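Local coordinates for protein ribonucleotide monophosphatase NagD (Escherichia coli, PDB 2C4N) that hydrolyses ribonucleoside 5'-monophosphates, and probably a broad range of other phosphorylated substrates, with the aid of a divalent metal ion such as magnesium, at residues Ala76-Arg81 with Arg139-Asn144; Ala87-Val90 with Leu95-Glu98; Gly117-Tyr122 with Gly157-Gly162; Gly162-Ser167 with Pro171-Lys176; Trp180-Ala185 with Ile207-Gln212. All blocks are in the same frame, centred on the assembly; numbering follows the deposited sequence.

Interaction 1 (Ala76-Arg81 with Arg139-Asn144); sequences ADFLRR and RFIATN
F78 and I141 approach from opposite directions, with ring carbon CE1 of the phenylalanine 4.0 Å from methyl CD1 of the isoleucine. F78 gets there because its CG stands anti to the backbone N (chi1 171°), which carries the ring out from helix 71-80 toward strand 139-142. Beside it L79 makes a slacker contact, with CD2 4.4 Å from CG1 of I141, while its CG lies in plane at the edge of the F78 ring. Only 134 Å² is buried between the two segments, yet all three touching residues are buried, F78 and I141 partly under P234 of the second subunit. I141 is also fixed through its backbone, bonded to V114 and V116 of strand 105-116. Past the strand, T143 OG1 donates to N144 OD1 at 2.8 Å, in the plane of the amide carbonyl, both residues buried. The contact thus lays the helix that follows strand 68-70 of the HAD core sheet against the smaller parallel sheet of the cap, in which 139-142 is an inner strand. Further aromatic packing surrounds F78: W180 edge-to-face, F172, and F211 of the second subunit. R139, whose side chain passes nearby, bonds through NH2 to Q82 and to the backbone O of P234 of the second subunit. On the solvent side of the helix the interactions are polar and local. D77 OD1 pairs with R80 NH1 at 3.0 Å in a salt bridge, and D77 OD2 bonds to Y69 OH. R81, at the end of the segment, is exposed and poorly ordered.

Interaction 2 (Ala87-Val90 with Leu95-Glu98); sequences AYVV and LIHE
V89 touches both L95 and I96, and its short side chain can be followed outward from strand 86-90 to helix 94-101. CB already lies 4.0 Å from CD1 of I96. The next atom, CG1, is the one that does most of the touching: it approaches CD1 of I96 to 3.6 Å and CD2 of L95 to 4.0 Å, so this single methyl rests against two neighbouring residues of the helix. CG1 is placed there by a first torsion that sets it opposite the backbone N (chi1 -179°), while CG2 takes the position beside that N. The helix answers with two different branches. I96 leaves the helix to one side of V89, its chain bends back at the second torsion (chi2 -66°), and the side chain slides past V89 in the reverse direction. The L95 side chain runs obliquely to V89 and touches it with CD2. The two segments belong to a beta-alpha-beta unit made of strand 86-90, helix 94-101 and strand 105-116, in which the helix packs back on the sheet of the cap. Behind the contact I96 also touches I106, and L95 reaches A72 of helix 71-80. V90 points away from the helix and packs on T119 and Y122. With 107 Å² buried and only aliphatic carbons meeting, the contact rests on hydrophobic burial and van der Waals contact, which are non-directional, set by the shapes of V89, L95 and I96 rather than by any polar bond.

Interaction 3 (Gly117-Tyr122 with Gly157-Gly162); sequences GETRSY and GALCAG
The ring of Y122 has L159 over one face: methyl CD2 sits 3.8 Å from the ring centroid and 23° off the normal, a CH-pi contact displaced toward the CG-CD2 rim. With CG opposite the backbone N (chi1 -177°), the tyrosine is carried across L159, which slides past it in the opposite direction, so the ring's far end comes to lie by the helix backbone, with OH 2.8 Å from L159 O. V90 touches the ring at CD1, and M127 of the third subunit packs on the residue as well. Beyond the hydroxyl a water bonds to Y122 OH at 3.1 Å, lies 2.7 Å from A158 O, to which it probably donates, and accepts from G162 N at 2.9 Å, entering a helix turn where those two backbone groups would otherwise pair. In the cap, this joins the loop between strand 105-116 and helix 124-135 to helix 156-167. The loop is shaped by a type I turn from T119 to Y122 and by an ST turn, S121 N bonding to T119 OG1. A phenylalanine in place of Y122 would keep the ring over L159 but would probably leave the water without one of its partners. The second methyl, CD1 of L159, fits among polar groups: E118 OE1 at 3.5 Å and G117 O at 3.7 Å, the latter a buried carbonyl with no partner in the model.

Interaction 4 (Gly162-Ser167 with Pro171-Lys176); sequences GIEKIS and PFYVGK. With PO4 (phosphate ion), chain C; PO4 (phosphate ion), chain D.
K176 NZ, in the same segment whose P171 and Y173 meet E164, is gripped by several anions: it donates to O4 of one phosphate ion (chain C) and to O2 of another (chain D), each at 2.9 Å, and forms salt bridges with D9 and D206. The phosphates probably came from the crystallisation liquor, yet they mark a site where K176 is thought to bind substrate; T42, N43, D11 and T205 also bond to them. Across the segments the contact is much gentler. E164 sets its carboxylate against the CD corner of P171, crossing it at about a right angle, OE1 and the carboxyl carbon CD both 3.7 Å from P171 CD, its chain extended beyond CG (chi2 178°). OE2 comes to 3.5 Å from Y173 OH, the carboxylate and ring planes 74° apart. P171 CG in turn sits 3.7 Å above one face of the Y173 ring. Helix 156-167 and strand 172-173 close a beta-alpha-beta unit that starts at strand 139-142, and I163 O near the helix end takes S167 OG and S167 N from opposite faces of its plane. An alanine in place of E164 is likely to open a gap beside P171 CD and leave the Y173 hydroxyl without its nearby carboxylate. Such a contact rests mainly on van der Waals contact, perhaps with a weak electrostatic component, whereas the ionic bonds described here lie at K176.

Interaction 5 (Trp180-Ala185 with Ile207-Gln212); sequences WIIRAA and ILAGFQ
Before I182 reaches A209, helix 180-189 opens with W180, whose indole has A184 CB 3.7 Å above one face, near the rim. That indole also stacks on F211 of the second subunit. I181 follows and packs instead on V174, G175 and K176. I182 carries the contact alone. Its CG1 stands anti to the carbonyl carbon, beside the backbone N (chi1 -60°), and lies 3.8 Å from A209 CB. The same methylene is 4.1 Å from A209 O and 4.3 Å from G210 N, so it also lies loosely beside the helix backbone. G210 has no side chain to hold the helices apart, and here the backbones come nearest, I182 CA to G210 CA being 6.7 Å. R183 heads elsewhere, toward S193 and a long, weak ion pair with E194 of the second subunit. A184 N and A185 N return to W180 O and I181 O in ordinary helical bonds, and A185 packs on I7. Together the segments bury 102 Å², all of it apolar or backbone surface. The A209 side chain lies about 4 Å from that of K176, a probable substrate-binding residue, which puts this helix pair next to the active site. The pair belongs to the core domain of the HAD fold: helix 180-189 precedes strand 196-200, helix 203-212 runs on to strand 216-220, and I182 also touches A213 and I7 of strand 5-9.

Overall arrangement
Interactions 1 to 3 and the helix-strand part of interaction 4 lie in the cap, while its K176 end reaches the phosphates in the core active site. Interaction 5 belongs to the core, its centre about 23 Å from that of interaction 2 and about 24 Å from that of interaction 3. Interactions 3 and 4 share G162 of helix 156-167, with centres about 10 Å apart. T143 O and A142 O of interaction 1 probably accept from G175 N and V174 N of interaction 4, and V90 O of interaction 2 from G117 N of interaction 3. I181 of interaction 5 packs on V174-K176, and the side chain of A209 lies about 11 Å from the magnesium ion.

Interaction 1 (Ala76-Arg81 with Arg139-Asn144)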
# COMPACT_ATOMS: atom_id res chain seq x y z
N ALA A 76 -5.77 13.04 24.83
CA ALA A 76 -6.71 13.21 25.93
C ALA A 76 -7.63 14.38 25.61
O ALA A 76 -8.84 14.31 25.83
CB ALA A 76 -5.96 13.46 27.25
N ASP A 77 -7.06 15.47 25.09
CA ASP A 77 -7.84 16.65 24.74
C ASP A 77 -8.84 16.32 23.64
O ASP A 77 -9.95 16.84 23.62
CB ASP A 77 -6.94 17.80 24.28
CG ASP A 77 -6.27 18.51 25.44
OD1 ASP A 77 -6.80 18.44 26.57
OD2 ASP A 77 -5.22 19.15 25.22
N PHE A 78 -8.43 15.46 22.71
CA PHE A 78 -9.28 15.04 21.61
C PHE A 78 -10.48 14.25 22.15
O PHE A 78 -11.62 14.49 21.77
CB PHE A 78 -8.47 14.19 20.63
CG PHE A 78 -9.28 13.51 19.57
CD1 PHE A 78 -9.97 12.33 19.84
CD2 PHE A 78 -9.37 14.05 18.29
CE1 PHE A 78 -10.73 11.69 18.86
CE2 PHE A 78 -10.12 13.42 17.30
CZ PHE A 78 -10.80 12.24 17.58
N LEU A 79 -10.20 13.31 23.04
CA LEU A 79 -11.22 12.44 23.62
C LEU A 79 -12.14 13.13 24.63
O LEU A 79 -13.29 12.71 24.82
CB LEU A 79 -10.55 11.23 24.25
CG LEU A 79 -9.82 10.34 23.23
CD1 LEU A 79 -9.01 9.27 23.93
CD2 LEU A 79 -10.85 9.72 22.30
N ARG A 80 -11.64 14.17 25.27
CA ARG A 80 -12.43 14.92 26.25
C ARG A 80 -13.71 15.40 25.60
O ARG A 80 -14.79 15.32 26.19
CB ARG A 80 -11.66 16.14 26.75
CG ARG A 80 -10.94 15.96 28.06
CD ARG A 80 -10.47 17.30 28.60
NE ARG A 80 -9.70 17.15 29.83
CZ ARG A 80 -8.42 16.83 29.89
NH1 ARG A 80 -7.72 16.65 28.77
NH2 ARG A 80 -7.83 16.69 31.06
N ARG A 81 -13.59 15.89 24.37
CA ARG A 81 -14.72 16.43 23.62
C ARG A 81 -15.57 15.35 22.96
O ARG A 81 -16.46 15.67 22.17
CB ARG A 81 -14.23 17.40 22.55
CG ARG A 81 -12.79 17.88 22.69
CD ARG A 81 -12.71 19.40 22.82
NE ARG A 81 -11.43 19.96 22.39
CZ ARG A 81 -11.09 20.14 21.11
NH1 ARG A 81 -11.93 19.81 20.15
NH2 ARG A 81 -9.91 20.66 20.81
N ARG A 139 -14.04 2.78 18.24
CA ARG A 139 -13.37 3.91 17.60
C ARG A 139 -11.85 3.77 17.83
O ARG A 139 -11.37 3.77 18.97
CB ARG A 139 -13.92 5.22 18.18
CG ARG A 139 -15.41 5.41 17.84
CD ARG A 139 -16.05 6.56 18.61
NE ARG A 139 -15.49 7.86 18.26
CZ ARG A 139 -15.94 9.02 18.73
NH1 ARG A 139 -16.97 9.03 19.56
NH2 ARG A 139 -15.37 10.16 18.37
N PHE A 140 -11.13 3.64 16.72
CA PHE A 140 -9.68 3.42 16.70
C PHE A 140 -8.85 4.72 16.66
O PHE A 140 -8.80 5.40 15.64
CB PHE A 140 -9.38 2.52 15.49
CG PHE A 140 -8.02 1.86 15.50
CD1 PHE A 140 -7.23 1.82 16.64
CD2 PHE A 140 -7.55 1.24 14.34
CE1 PHE A 140 -5.98 1.18 16.63
CE2 PHE A 140 -6.32 0.59 14.31
CZ PHE A 140 -5.53 0.56 15.45
N ILE A 141 -8.19 5.03 17.78
CA ILE A 141 -7.38 6.24 17.90
C ILE A 141 -5.95 5.87 18.30
O ILE A 141 -5.74 4.98 19.13
CB ILE A 141 -7.91 7.18 19.02
CG1 ILE A 141 -9.43 7.34 18.91
CG2 ILE A 141 -7.22 8.53 18.93
CD1 ILE A 141 -9.90 7.99 17.64
N ALA A 142 -4.97 6.57 17.73
CA ALA A 142 -3.57 6.31 18.05
C ALA A 142 -2.85 7.64 18.28
O ALA A 142 -3.15 8.63 17.60
CB ALA A 142 -2.90 5.53 16.91
N THR A 143 -1.91 7.67 19.21
CA THR A 143 -1.20 8.91 19.52
C THR A 143 -0.32 9.47 18.41
O THR A 143 -0.36 10.67 18.14
CB THR A 143 -0.35 8.77 20.82
OG1 THR A 143 0.60 7.71 20.67
CG2 THR A 143 -1.25 8.47 22.01
N ASN A 144 0.48 8.63 17.76
CA ASN A 144 1.36 9.12 16.70
C ASN A 144 1.72 8.00 15.71
O ASN A 144 1.83 6.85 16.10
CB ASN A 144 2.63 9.73 17.31
CG ASN A 144 3.41 8.74 18.17
OD1 ASN A 144 2.91 8.20 19.15
ND2 ASN A 144 4.67 8.51 17.79

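Interaction 2 (Ala87-Val90 with Leu95-Glu98)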
# COMPACT_ATOMS: atom_id res chain seq x y z
N ALA A 87 -12.61 3.07 27.33
CA ALA A 87 -11.60 2.76 26.33
C ALA A 87 -10.69 1.61 26.71
O ALA A 87 -10.36 1.41 27.88
CB ALA A 87 -10.76 4.00 26.06
N TYR A 88 -10.30 0.84 25.70
CA TYR A 88 -9.34 -0.23 25.91
C TYR A 88 -8.06 0.45 25.46
O TYR A 88 -7.96 0.91 24.31
CB TYR A 88 -9.64 -1.45 25.03
CG TYR A 88 -8.55 -2.48 25.12
CD1 TYR A 88 -7.69 -2.71 24.04
CD2 TYR A 88 -8.32 -3.18 26.30
CE1 TYR A 88 -6.63 -3.61 24.14
CE2 TYR A 88 -7.26 -4.08 26.41
CZ TYR A 88 -6.42 -4.29 25.33
OH TYR A 88 -5.36 -5.16 25.45
N VAL A 89 -7.08 0.54 26.35
CA VAL A 89 -5.85 1.22 26.03
C VAL A 89 -4.63 0.32 25.92
O VAL A 89 -4.39 -0.54 26.77
CB VAL A 89 -5.54 2.33 27.08
CG1 VAL A 89 -4.26 3.06 26.71
CG2 VAL A 89 -6.71 3.30 27.15
N VAL A 90 -3.89 0.52 24.84
CA VAL A 90 -2.65 -0.21 24.60
C VAL A 90 -1.60 0.87 24.81
O VAL A 90 -1.24 1.60 23.90
CB VAL A 90 -2.56 -0.74 23.15
CG1 VAL A 90 -1.21 -1.39 22.92
CG2 VAL A 90 -3.68 -1.75 22.90
N LEU A 95 0.04 8.62 29.13
CA LEU A 95 -1.24 8.52 28.43
C LEU A 95 -2.36 8.03 29.35
O LEU A 95 -3.47 8.57 29.35
CB LEU A 95 -1.12 7.57 27.24
CG LEU A 95 -2.43 7.30 26.47
CD1 LEU A 95 -2.94 8.59 25.85
CD2 LEU A 95 -2.19 6.25 25.38
N ILE A 96 -2.07 6.99 30.13
CA ILE A 96 -3.06 6.42 31.04
C ILE A 96 -3.57 7.47 32.03
O ILE A 96 -4.77 7.62 32.22
CB ILE A 96 -2.48 5.22 31.83
CG1 ILE A 96 -2.03 4.12 30.86
CG2 ILE A 96 -3.52 4.68 32.80
CD1 ILE A 96 -3.16 3.47 30.08
N HIS A 97 -2.64 8.17 32.67
CA HIS A 97 -3.02 9.19 33.65
C HIS A 97 -3.83 10.31 33.01
O HIS A 97 -4.80 10.80 33.59
CB HIS A 97 -1.77 9.76 34.32
CG HIS A 97 -2.08 10.59 35.53
ND1 HIS A 97 -2.62 10.05 36.68
CD2 HIS A 97 -1.96 11.92 35.75
CE1 HIS A 97 -2.82 11.01 37.56
NE2 HIS A 97 -2.44 12.15 37.02
N GLU A 98 -3.43 10.73 31.81
CA GLU A 98 -4.13 11.78 31.10
C GLU A 98 -5.57 11.37 30.81
O GLU A 98 -6.49 12.18 30.94
CB GLU A 98 -3.43 12.11 29.78
CG GLU A 98 -2.12 12.86 29.92
CD GLU A 98 -2.30 14.27 30.44
OE1 GLU A 98 -3.11 15.04 29.87
OE2 GLU A 98 -1.62 14.63 31.43

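Interaction 3 (Gly117-Tyr122 with Gly157-Gly162)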
# COMPACT_ATOMS: atom_id res chain seq x y z
N GLY A 117 -0.96 3.87 22.23
CA GLY A 117 0.12 4.82 22.43
C GLY A 117 1.39 4.01 22.32
O GLY A 117 1.68 3.45 21.26
N GLU A 118 2.16 3.95 23.40
CA GLU A 118 3.39 3.17 23.44
C GLU A 118 3.50 2.42 24.76
O GLU A 118 3.15 2.94 25.82
CB GLU A 118 4.61 4.08 23.25
CG GLU A 118 5.90 3.50 23.81
CD GLU A 118 6.45 2.31 23.03
OE1 GLU A 118 5.67 1.48 22.53
OE2 GLU A 118 7.70 2.20 22.93
N THR A 119 3.96 1.18 24.69
CA THR A 119 4.15 0.38 25.89
C THR A 119 5.08 -0.77 25.57
O THR A 119 4.87 -1.50 24.61
CB THR A 119 2.82 -0.17 26.43
OG1 THR A 119 3.09 -1.07 27.51
CG2 THR A 119 2.04 -0.90 25.34
N ARG A 120 6.13 -0.91 26.37
CA ARG A 120 7.08 -1.98 26.16
C ARG A 120 6.51 -3.31 26.62
O ARG A 120 7.19 -4.34 26.55
CB ARG A 120 8.38 -1.70 26.92
CG ARG A 120 9.14 -0.47 26.46
CD ARG A 120 10.53 -0.54 27.05
NE ARG A 120 11.43 0.50 26.57
CZ ARG A 120 12.75 0.45 26.70
NH1 ARG A 120 13.31 -0.59 27.30
NH2 ARG A 120 13.51 1.43 26.25
N SER A 121 5.28 -3.29 27.11
CA SER A 121 4.60 -4.49 27.57
C SER A 121 3.68 -5.02 26.48
O SER A 121 2.99 -6.02 26.67
CB SER A 121 3.78 -4.21 28.83
OG SER A 121 4.63 -4.01 29.95
N TYR A 122 3.67 -4.35 25.33
CA TYR A 122 2.84 -4.75 24.20
C TYR A 122 3.04 -6.24 23.92
O TYR A 122 4.18 -6.71 23.86
CB TYR A 122 3.24 -3.96 22.95
CG TYR A 122 2.39 -4.23 21.72
CD1 TYR A 122 1.06 -3.81 21.65
CD2 TYR A 122 2.93 -4.88 20.61
CE1 TYR A 122 0.29 -4.02 20.49
CE2 TYR A 122 2.17 -5.08 19.45
CZ TYR A 122 0.86 -4.65 19.40
OH TYR A 122 0.11 -4.85 18.26
N GLY A 157 3.22 3.59 15.87
CA GLY A 157 2.93 3.10 14.53
C GLY A 157 3.16 1.61 14.35
O GLY A 157 2.40 0.94 13.65
N ALA A 158 4.21 1.10 14.98
CA ALA A 158 4.54 -0.32 14.90
C ALA A 158 3.54 -1.17 15.69
O ALA A 158 3.22 -2.30 15.30
CB ALA A 158 5.96 -0.55 15.42
N LEU A 159 3.06 -0.63 16.80
CA LEU A 159 2.09 -1.35 17.63
C LEU A 159 0.75 -1.41 16.91
O LEU A 159 -0.01 -2.37 17.06
CB LEU A 159 1.91 -0.66 18.99
CG LEU A 159 3.18 -0.41 19.82
CD1 LEU A 159 2.78 -0.07 21.25
CD2 LEU A 159 4.08 -1.63 19.81
N CYS A 160 0.44 -0.39 16.12
CA CYS A 160 -0.83 -0.37 15.39
C CYS A 160 -0.82 -1.32 14.19
O CYS A 160 -1.86 -1.86 13.81
CB CYS A 160 -1.13 1.05 14.89
SG CYS A 160 -1.60 2.22 16.18
N ALA A 161 0.36 -1.53 13.62
CA ALA A 161 0.50 -2.37 12.43
C ALA A 161 -0.22 -3.72 12.50
O ALA A 161 -0.98 -4.07 11.58
CB ALA A 161 1.99 -2.58 12.14
N GLY A 162 0.00 -4.48 13.57
CA GLY A 162 -0.65 -5.77 13.72
C GLY A 162 -2.15 -5.64 13.88
O GLY A 162 -2.92 -6.44 13.34
O HOH W 1 1.89 -4.65 15.71

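Interaction 4 (Gly162-Ser167 with Pro171-Lys176)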
# COMPACT_ATOMS: atom_id res chain seq x y z
N GLY A 162 0.00 -4.48 13.57
CA GLY A 162 -0.65 -5.77 13.72
C GLY A 162 -2.15 -5.64 13.88
O GLY A 162 -2.92 -6.44 13.34
N ILE A 163 -2.58 -4.64 14.64
CA ILE A 163 -4.00 -4.40 14.87
C ILE A 163 -4.71 -4.05 13.57
O ILE A 163 -5.80 -4.53 13.30
CB ILE A 163 -4.20 -3.26 15.90
CG1 ILE A 163 -3.57 -3.66 17.24
CG2 ILE A 163 -5.69 -2.96 16.08
CD1 ILE A 163 -3.34 -2.50 18.20
N GLU A 164 -4.07 -3.21 12.75
CA GLU A 164 -4.63 -2.80 11.46
C GLU A 164 -4.72 -4.00 10.52
O GLU A 164 -5.72 -4.18 9.82
CB GLU A 164 -3.75 -1.73 10.81
CG GLU A 164 -3.57 -0.47 11.64
CD GLU A 164 -2.66 0.54 10.97
OE1 GLU A 164 -3.06 1.13 9.94
OE2 GLU A 164 -1.54 0.76 11.46
N LYS A 165 -3.67 -4.81 10.51
CA LYS A 165 -3.60 -6.00 9.65
C LYS A 165 -4.74 -6.98 9.91
O LYS A 165 -5.38 -7.48 8.99
CB LYS A 165 -2.27 -6.71 9.86
CG LYS A 165 -1.59 -7.20 8.59
CD LYS A 165 -1.25 -6.02 7.70
CE LYS A 165 0.05 -6.24 6.93
NZ LYS A 165 0.55 -4.99 6.30
N ILE A 166 -5.00 -7.23 11.19
CA ILE A 166 -6.06 -8.16 11.60
C ILE A 166 -7.46 -7.59 11.40
O ILE A 166 -8.34 -8.27 10.87
CB ILE A 166 -5.90 -8.56 13.08
CG1 ILE A 166 -4.55 -9.26 13.29
CG2 ILE A 166 -7.05 -9.48 13.52
CD1 ILE A 166 -4.19 -9.51 14.74
N SER A 167 -7.67 -6.35 11.82
CA SER A 167 -8.99 -5.72 11.73
C SER A 167 -9.33 -5.14 10.36
O SER A 167 -10.50 -4.98 10.03
CB SER A 167 -9.12 -4.61 12.77
OG SER A 167 -8.25 -3.53 12.47
N PRO A 171 -6.22 3.54 12.28
CA PRO A 171 -6.62 4.47 13.33
C PRO A 171 -6.49 5.91 12.88
O PRO A 171 -5.89 6.20 11.84
CB PRO A 171 -5.63 4.16 14.44
CG PRO A 171 -4.34 3.97 13.64
CD PRO A 171 -4.81 3.12 12.46
N PHE A 172 -7.05 6.80 13.68
CA PHE A 172 -6.93 8.21 13.44
C PHE A 172 -5.71 8.55 14.29
O PHE A 172 -5.74 8.37 15.52
CB PHE A 172 -8.15 8.97 13.98
CG PHE A 172 -7.98 10.47 13.94
CD1 PHE A 172 -8.08 11.17 12.74
CD2 PHE A 172 -7.68 11.18 15.10
CE1 PHE A 172 -7.88 12.54 12.70
CE2 PHE A 172 -7.48 12.55 15.07
CZ PHE A 172 -7.58 13.24 13.87
N TYR A 173 -4.64 9.02 13.66
CA TYR A 173 -3.43 9.39 14.39
C TYR A 173 -3.59 10.84 14.82
O TYR A 173 -3.86 11.72 14.00
CB TYR A 173 -2.18 9.25 13.51
CG TYR A 173 -1.73 7.81 13.30
CD1 TYR A 173 -1.90 7.18 12.07
CD2 TYR A 173 -1.14 7.10 14.33
CE1 TYR A 173 -1.47 5.86 11.87
CE2 TYR A 173 -0.72 5.78 14.15
CZ TYR A 173 -0.88 5.17 12.92
OH TYR A 173 -0.46 3.87 12.76
N VAL A 174 -3.44 11.09 16.11
CA VAL A 174 -3.59 12.43 16.66
C VAL A 174 -2.39 13.33 16.40
O VAL A 174 -2.55 14.52 16.16
CB VAL A 174 -3.85 12.36 18.19
CG1 VAL A 174 -3.90 13.77 18.79
CG2 VAL A 174 -5.17 11.63 18.46
N GLY A 175 -1.19 12.76 16.44
CA GLY A 175 0.01 13.55 16.24
C GLY A 175 0.35 13.94 14.81
O GLY A 175 -0.37 13.61 13.88
N LYS A 176 1.46 14.67 14.66
CA LYS A 176 1.93 15.10 13.34
C LYS A 176 2.08 13.85 12.47
O LYS A 176 2.41 12.78 12.98
CB LYS A 176 3.30 15.78 13.46
CG LYS A 176 3.33 17.03 14.32
CD LYS A 176 4.76 17.48 14.58
CE LYS A 176 5.49 16.53 15.54
NZ LYS A 176 6.96 16.76 15.55
P PO4 C . 8.25 13.23 14.21
O1 PO4 C . 8.55 13.09 15.66
O2 PO4 C . 9.39 12.74 13.41
O3 PO4 C . 7.04 12.44 13.88
O4 PO4 C . 8.00 14.66 13.90
P PO4 D . 9.52 15.01 18.10
O1 PO4 D . 9.63 15.95 19.25
O2 PO4 D . 8.16 15.08 17.53
O3 PO4 D . 10.50 15.38 17.07
O4 PO4 D . 9.80 13.63 18.57

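Interaction 5 (Trp180-Ala185 with Ile207-Gln212)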
# COMPACT_ATOMS: atom_id res chain seq x y z
N TRP A 180 -4.64 18.42 13.00
CA TRP A 180 -5.42 18.60 14.22
C TRP A 180 -4.60 18.91 15.46
O TRP A 180 -4.98 19.76 16.27
CB TRP A 180 -6.29 17.37 14.50
CG TRP A 180 -7.23 17.62 15.63
CD1 TRP A 180 -8.45 18.22 15.56
CD2 TRP A 180 -6.98 17.38 17.02
NE1 TRP A 180 -8.98 18.37 16.82
CE2 TRP A 180 -8.10 17.87 17.73
CE3 TRP A 180 -5.92 16.81 17.73
CZ2 TRP A 180 -8.19 17.80 19.13
CZ3 TRP A 180 -6.01 16.74 19.12
CH2 TRP A 180 -7.13 17.23 19.80
N ILE A 181 -3.46 18.23 15.64
CA ILE A 181 -2.65 18.50 16.82
C ILE A 181 -2.14 19.94 16.85
O ILE A 181 -1.90 20.49 17.92
CB ILE A 181 -1.47 17.51 16.95
CG1 ILE A 181 -0.87 17.61 18.36
CG2 ILE A 181 -0.41 17.82 15.90
CD1 ILE A 181 0.09 16.50 18.70
N ILE A 182 -1.99 20.54 15.68
CA ILE A 182 -1.54 21.93 15.61
C ILE A 182 -2.71 22.80 16.09
O ILE A 182 -2.52 23.79 16.80
CB ILE A 182 -1.16 22.33 14.16
CG1 ILE A 182 -0.02 21.43 13.65
CG2 ILE A 182 -0.75 23.79 14.10
CD1 ILE A 182 1.22 21.43 14.53
N ARG A 183 -3.92 22.41 15.70
CA ARG A 183 -5.13 23.13 16.13
C ARG A 183 -5.23 23.05 17.65
O ARG A 183 -5.53 24.04 18.31
CB ARG A 183 -6.37 22.51 15.49
CG ARG A 183 -6.95 23.32 14.34
CD ARG A 183 -7.32 24.71 14.83
NE ARG A 183 -7.06 25.73 13.82
CZ ARG A 183 -7.07 27.04 14.07
NH1 ARG A 183 -7.33 27.48 15.29
NH2 ARG A 183 -6.80 27.90 13.10
N ALA A 184 -4.97 21.86 18.19
CA ALA A 184 -5.02 21.64 19.63
C ALA A 184 -3.99 22.51 20.33
O ALA A 184 -4.25 23.06 21.40
CB ALA A 184 -4.77 20.17 19.94
N ALA A 185 -2.81 22.63 19.73
CA ALA A 185 -1.74 23.44 20.30
C ALA A 185 -2.14 24.91 20.30
O ALA A 185 -1.88 25.64 21.27
CB ALA A 185 -0.45 23.23 19.52
N ILE A 207 6.64 20.56 9.36
CA ILE A 207 6.35 21.49 8.29
C ILE A 207 5.03 21.20 7.58
O ILE A 207 4.23 22.11 7.37
CB ILE A 207 7.51 21.54 7.28
CG1 ILE A 207 8.84 21.65 8.05
CG2 ILE A 207 7.33 22.72 6.35
CD1 ILE A 207 8.95 22.88 8.96
N LEU A 208 4.81 19.94 7.23
CA LEU A 208 3.58 19.55 6.55
C LEU A 208 2.35 19.89 7.39
O LEU A 208 1.38 20.45 6.89
CB LEU A 208 3.59 18.04 6.24
CG LEU A 208 2.34 17.44 5.59
CD1 LEU A 208 2.05 18.12 4.26
CD2 LEU A 208 2.55 15.94 5.39
N ALA A 209 2.40 19.57 8.68
CA ALA A 209 1.28 19.86 9.57
C ALA A 209 1.07 21.37 9.72
O ALA A 209 -0.06 21.86 9.61
CB ALA A 209 1.51 19.23 10.94
N GLY A 210 2.15 22.10 9.96
CA GLY A 210 2.04 23.54 10.12
C GLY A 210 1.44 24.19 8.88
O GLY A 210 0.54 25.02 8.97
N PHE A 211 1.95 23.79 7.72
CA PHE A 211 1.48 24.33 6.45
C PHE A 211 -0.02 24.11 6.25
O PHE A 211 -0.76 25.04 5.90
CB PHE A 211 2.26 23.71 5.30
CG PHE A 211 1.74 24.09 3.96
CD1 PHE A 211 0.83 23.28 3.29
CD2 PHE A 211 2.11 25.30 3.39
CE1 PHE A 211 0.29 23.67 2.07
CE2 PHE A 211 1.57 25.71 2.17
CZ PHE A 211 0.66 24.89 1.51
N GLN A 212 -0.46 22.88 6.46
CA GLN A 212 -1.86 22.55 6.30
C GLN A 212 -2.76 23.28 7.29
O GLN A 212 -3.92 23.54 7.00
CB GLN A 212 -2.06 21.04 6.44
CG GLN A 212 -1.35 20.25 5.36
CD GLN A 212 -2.25 19.26 4.68
OE1 GLN A 212 -2.12 18.05 4.87
NE2 GLN A 212 -3.18 19.76 3.89